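Local coordinates for maleylpyruvate isomerase (Ralstonia sp., PDB 2V6K), which catalyses the glutathione-dependent isomerisation of maleylpyruvate to fumarylpyruvate in naphthalene degradation, as a homodimeric zeta-class member of the glutathione transferase superfamily, at residues 154-159 / 193-198; 107-112 / 133-138. All coordinates share one frame; numbering follows the deposited sequence. Where two conformers were deposited one is given.

Both contacts belong to the helical C-terminal part of the glutathione transferase fold and follow one another along the chain, with both segments of contact 2 preceding those of contact 1. Contact 2 joins the approach to helix 111-121 with helix 125-149; contact 1 joins the loop that follows helix 125-149 to the end of helix 187-196. Helix 125-149 thus leads from one contact towards the other, and helix 164-178 is touched by side chains of both. Their centres lie 23 Å apart, with about 12 Å between nearest atoms. The two differ in role: residues 110-112 in contact 2 bind the glutathione conjugate, whereas contact 1 joins a loop to a helix away from the glutathione site.

Contact 1: residues 154-159 / 193-198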
# COMPACT_ATOMS: atom_id res chain seq x y z
N GLY A 154 6.17 -22.82 7.04
CA GLY A 154 7.43 -23.22 7.66
C GLY A 154 8.03 -22.09 8.48
O GLY A 154 7.34 -21.49 9.31
N ARG A 155 9.30 -21.80 8.23
CA ARG A 155 10.06 -20.82 9.02
C ARG A 155 9.72 -19.37 8.72
O ARG A 155 10.01 -18.47 9.51
CB ARG A 155 11.56 -21.02 8.80
CG ARG A 155 12.10 -22.35 9.30
CD ARG A 155 13.48 -22.65 8.71
NE ARG A 155 13.42 -22.92 7.28
CZ ARG A 155 14.48 -23.08 6.49
NH1 ARG A 155 15.71 -23.00 6.99
NH2 ARG A 155 14.31 -23.32 5.20
N TYR A 156 9.11 -19.13 7.56
CA TYR A 156 8.91 -17.76 7.08
C TYR A 156 7.43 -17.39 7.06
O TYR A 156 6.60 -18.15 7.55
CB TYR A 156 9.59 -17.59 5.72
CG TYR A 156 11.03 -18.04 5.76
CD1 TYR A 156 12.01 -17.27 6.40
CD2 TYR A 156 11.41 -19.26 5.20
CE1 TYR A 156 13.33 -17.70 6.46
CE2 TYR A 156 12.74 -19.70 5.26
CZ TYR A 156 13.69 -18.92 5.89
OH TYR A 156 14.99 -19.36 5.94
N SER A 157 7.10 -16.23 6.50
CA SER A 157 5.70 -15.78 6.50
C SER A 157 4.78 -16.72 5.72
O SER A 157 3.61 -16.87 6.07
CB SER A 157 5.57 -14.37 5.92
OG SER A 157 6.22 -13.41 6.74
N PHE A 158 5.32 -17.31 4.67
CA PHE A 158 4.57 -18.20 3.80
C PHE A 158 5.49 -19.32 3.33
O PHE A 158 6.59 -19.06 2.84
CB PHE A 158 4.02 -17.43 2.59
CG PHE A 158 3.16 -18.26 1.69
CD1 PHE A 158 1.79 -18.34 1.90
CD2 PHE A 158 3.72 -18.98 0.63
CE1 PHE A 158 0.98 -19.12 1.07
CE2 PHE A 158 2.92 -19.76 -0.19
CZ PHE A 158 1.55 -19.83 0.03
N GLY A 159 5.04 -20.56 3.49
CA GLY A 159 5.85 -21.71 3.10
C GLY A 159 7.18 -21.75 3.84
O GLY A 159 7.29 -21.26 4.96
N ASP A 193 10.98 -13.20 11.93
CA ASP A 193 12.04 -12.21 11.94
C ASP A 193 13.39 -12.84 12.28
O ASP A 193 14.40 -12.56 11.63
CB ASP A 193 11.71 -11.08 12.92
CG ASP A 193 12.76 -10.01 12.94
OD1 ASP A 193 12.98 -9.36 11.91
OD2 ASP A 193 13.39 -9.83 14.01
N ALA A 194 13.41 -13.71 13.29
CA ALA A 194 14.65 -14.37 13.70
C ALA A 194 15.19 -15.28 12.58
O ALA A 194 16.40 -15.28 12.31
CB ALA A 194 14.43 -15.16 14.98
N ALA A 195 14.30 -16.03 11.95
CA ALA A 195 14.69 -16.92 10.85
C ALA A 195 15.27 -16.13 9.68
O ALA A 195 16.32 -16.50 9.13
CB ALA A 195 13.51 -17.77 10.40
N CYS A 196 14.62 -15.03 9.30
CA CYS A 196 15.15 -14.18 8.24
C CYS A 196 16.50 -13.60 8.63
O CYS A 196 17.39 -13.47 7.78
CB CYS A 196 14.17 -13.05 7.92
SG CYS A 196 12.64 -13.62 7.16
N GLY A 197 16.66 -13.27 9.91
CA GLY A 197 17.90 -12.70 10.43
C GLY A 197 19.11 -13.61 10.33
O GLY A 197 20.24 -13.16 10.48
N GLU A 198 18.86 -14.90 10.08
CA GLU A 198 19.94 -15.87 9.89
C GLU A 198 20.51 -15.86 8.47
O GLU A 198 21.57 -16.44 8.21
CB GLU A 198 19.46 -17.29 10.23
CG GLU A 198 19.03 -17.49 11.68
CD GLU A 198 18.54 -18.90 11.96
OE1 GLU A 198 19.14 -19.86 11.44
OE2 GLU A 198 17.55 -19.04 12.70
O HOH W 1 16.49 -19.02 8.17
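Tyr156 and Ala195 meet where, in the all-helical C-terminal domain of the glutathione transferase fold, the loop between helices 125-149 and 164-178 leans on the end of helix 187-196. The CB bond of Tyr156 does not point at that helix, but with CG beside the backbone N (chi1 -52°) the end of the side chain comes nearer and the ring presents its CD1-CE1 edge. Tyr156 CE1 lies 3.9 Å from Ala195 CB, which approaches obliquely. One step along that edge, Cys196 SG sits 3.8 Å from Tyr156 CD1, near the ring plane, an edge-on sulfur-aromatic contact. Ala195 CB also rests 3.7 Å from Arg155 O, filling the angle between backbone and ring.

Arg155 backs the tyrosine along its length. Its CB lies over the centre of one ring face, and a bend at chi3 (-69°) brings the guanidinium round until Tyr156 OH stands 3.8 Å above its plane. The salt bridge from Arg155 NE to Asp160 is consistent with this bent shape. Next in the loop, Ser157 OG is hydrogen-bonded to Tyr143 and to Asp166 of helix 164-178; Asp166 and Val170 of that helix also touch Cys196. No direct hydrogen bond joins the two segments; instead a water bridges them, 2.7 Å from Tyr156 OH and donating to Ala195 O at 2.7 Å.

Contact 2: residues 107-112 / 133-138; sequences PINNRR and GTWISA. With TGG (gamma-glutamyl-S-(1,2-dicarboxyethyl)cysteinylglycine), chain C.
The indole of Trp135 lies between two methyl groups, Ile108 CG2 over one face and Thr134 CG2 over the other, towards the rim. Ile108 CG2 makes a CH-pi contact, 3.6 Å from the centroid of the five-membered ring of Trp135 and 23° off its normal; this branch points anti to the backbone N. At the edge, in plane, Asn109 OD1 meets Trp135 CD1 at 3.4 Å, the amide turned 43° from the indole. The same amide lays ND2 against Ile136 CG1 at 3.6 Å and donates to Cys132 O, a bond that would set which way the amide is turned.

Beyond this buried contact the chain turns to bind the glutathione conjugate. Asn110 OD1 accepts a hydrogen bond from TGG NN3 (2.9 Å), and Arg112 N donates to TGG OC3 of the glycine carboxylate (2.9 Å). That carboxylate therefore sits at the start of helix 111-121, where the helix dipole would probably favour its charge. Ile113 and Tyr116 of the second subunit pack on Trp135, so the indole belongs to the dimer interface too, while Ile136 reaches from helix 125-149 to Gln172 and Ala176 of helix 164-178.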
# COMPACT_ATOMS: atom_id res chain seq x y z
N PRO A 107 3.00 3.37 6.12
CA PRO A 107 2.76 4.77 5.73
C PRO A 107 2.29 5.65 6.87
O PRO A 107 2.52 6.86 6.84
CB PRO A 107 1.69 4.66 4.64
CG PRO A 107 1.87 3.26 4.10
CD PRO A 107 2.17 2.45 5.32
N ILE A 108 1.63 5.06 7.85
CA ILE A 108 1.02 5.82 8.94
C ILE A 108 2.08 6.38 9.89
O ILE A 108 1.85 7.39 10.56
CB ILE A 108 0.04 4.96 9.77
CG1 ILE A 108 -0.80 4.00 8.91
CG2 ILE A 108 -0.87 5.84 10.61
CD1 ILE A 108 -1.66 4.69 7.89
N ASN A 109 3.23 5.71 9.94
CA ASN A 109 4.29 6.07 10.88
C ASN A 109 5.50 6.72 10.22
O ASN A 109 6.52 6.98 10.86
CB ASN A 109 4.76 4.84 11.66
CG ASN A 109 3.67 4.26 12.53
OD1 ASN A 109 2.67 4.92 12.84
ND2 ASN A 109 3.87 3.02 12.96
N ASN A 110 5.36 7.01 8.93
CA ASN A 110 6.42 7.59 8.12
C ASN A 110 6.81 8.97 8.64
O ASN A 110 5.97 9.68 9.21
CB ASN A 110 5.91 7.63 6.68
CG ASN A 110 6.93 8.10 5.67
OD1 ASN A 110 8.15 7.96 5.84
ND2 ASN A 110 6.42 8.65 4.58
N ARG A 111 8.06 9.35 8.42
CA ARG A 111 8.62 10.60 8.93
C ARG A 111 7.71 11.81 8.74
O ARG A 111 7.46 12.55 9.70
CB ARG A 111 9.99 10.85 8.28
CG ARG A 111 10.71 12.13 8.73
CD ARG A 111 11.95 12.39 7.88
NE ARG A 111 12.88 13.36 8.48
CZ ARG A 111 12.79 14.69 8.37
NH1 ARG A 111 11.78 15.26 7.72
NH2 ARG A 111 13.70 15.46 8.95
N ARG A 112 7.21 12.01 7.52
CA ARG A 112 6.40 13.20 7.23
C ARG A 112 5.14 13.25 8.09
O ARG A 112 4.66 14.34 8.44
CB ARG A 112 6.02 13.26 5.75
CG ARG A 112 5.16 12.09 5.30
CD ARG A 112 4.94 12.00 3.80
NE ARG A 112 3.93 10.97 3.57
CZ ARG A 112 3.02 10.97 2.61
NH1 ARG A 112 3.01 11.91 1.67
NH2 ARG A 112 2.12 9.99 2.60
N GLY A 133 2.86 2.77 17.91
CA GLY A 133 2.48 1.49 18.50
C GLY A 133 1.04 1.10 18.21
O GLY A 133 0.73 -0.07 18.07
N THR A 134 0.16 2.09 18.13
CA THR A 134 -1.24 1.82 17.81
C THR A 134 -1.35 1.10 16.46
O THR A 134 -1.99 0.05 16.35
CB THR A 134 -2.09 3.11 17.82
OG1 THR A 134 -2.04 3.67 19.14
CG2 THR A 134 -3.54 2.83 17.45
N TRP A 135 -0.72 1.66 15.44
CA TRP A 135 -0.85 1.10 14.09
C TRP A 135 -0.04 -0.17 13.90
O TRP A 135 -0.50 -1.08 13.22
CB TRP A 135 -0.58 2.17 13.02
CG TRP A 135 -1.24 3.46 13.42
CD1 TRP A 135 -0.61 4.64 13.69
CD2 TRP A 135 -2.63 3.66 13.69
NE1 TRP A 135 -1.54 5.57 14.09
CE2 TRP A 135 -2.78 5.00 14.09
CE3 TRP A 135 -3.78 2.85 13.60
CZ2 TRP A 135 -4.02 5.55 14.44
CZ3 TRP A 135 -5.02 3.40 13.95
CH2 TRP A 135 -5.13 4.74 14.36
N ILE A 136 1.13 -0.23 14.52
CA ILE A 136 1.93 -1.45 14.46
C ILE A 136 1.21 -2.60 15.15
O ILE A 136 1.11 -3.70 14.60
CB ILE A 136 3.34 -1.24 15.05
CG1 ILE A 136 4.14 -0.33 14.12
CG2 ILE A 136 4.05 -2.58 15.23
CD1 ILE A 136 5.39 0.25 14.75
N SER A 137 0.67 -2.37 16.35
CA SER A 137 -0.02 -3.43 17.07
C SER A 137 -1.26 -3.91 16.33
O SER A 137 -1.52 -5.11 16.28
CB SER A 137 -0.37 -2.98 18.48
OG SER A 137 0.81 -2.73 19.22
N ALA A 138 -2.02 -2.99 15.74
CA ALA A 138 -3.22 -3.38 15.01
C ALA A 138 -2.84 -4.25 13.81
O ALA A 138 -3.46 -5.30 13.57
CB ALA A 138 -4.01 -2.16 14.56
OC1 TGG C . 6.90 1.97 -0.65
CO1 TGG C . 7.12 3.07 -1.21
OT1 TGG C . 8.10 3.28 -1.95
CA1 TGG C . 6.13 4.17 -0.97
NN1 TGG C . 4.78 3.63 -0.89
CB1 TGG C . 6.43 4.90 0.34
CG1 TGG C . 7.77 5.60 0.29
CD1 TGG C . 8.02 6.58 1.43
OE1 TGG C . 7.10 6.51 2.50
NN2 TGG C . 9.37 6.47 1.89
CA2 TGG C . 9.81 6.99 3.16
CO2 TGG C . 10.06 8.46 2.87
OC2 TGG C . 11.14 8.70 2.01
NN3 TGG C . 10.02 9.32 4.02
CA3 TGG C . 10.46 10.69 3.90
CO3 TGG C . 9.47 11.60 4.56
OC3 TGG C . 8.45 11.11 5.09
OT3 TGG C . 9.73 12.83 4.55
CB2 TGG C . 11.00 6.10 3.49
SG2 TGG C . 11.99 6.62 4.83
CD2 TGG C . 11.11 6.46 6.35
CE2 TGG C . 10.98 5.00 6.71
OE2 TGG C . 11.65 4.52 7.66
OF2 TGG C . 10.20 4.28 6.05
CF2 TGG C . 11.94 7.26 7.36
CH2 TGG C . 11.28 7.43 8.70
OI2 TGG C . 10.06 7.19 8.82
OJ2 TGG C . 12.00 7.79 9.66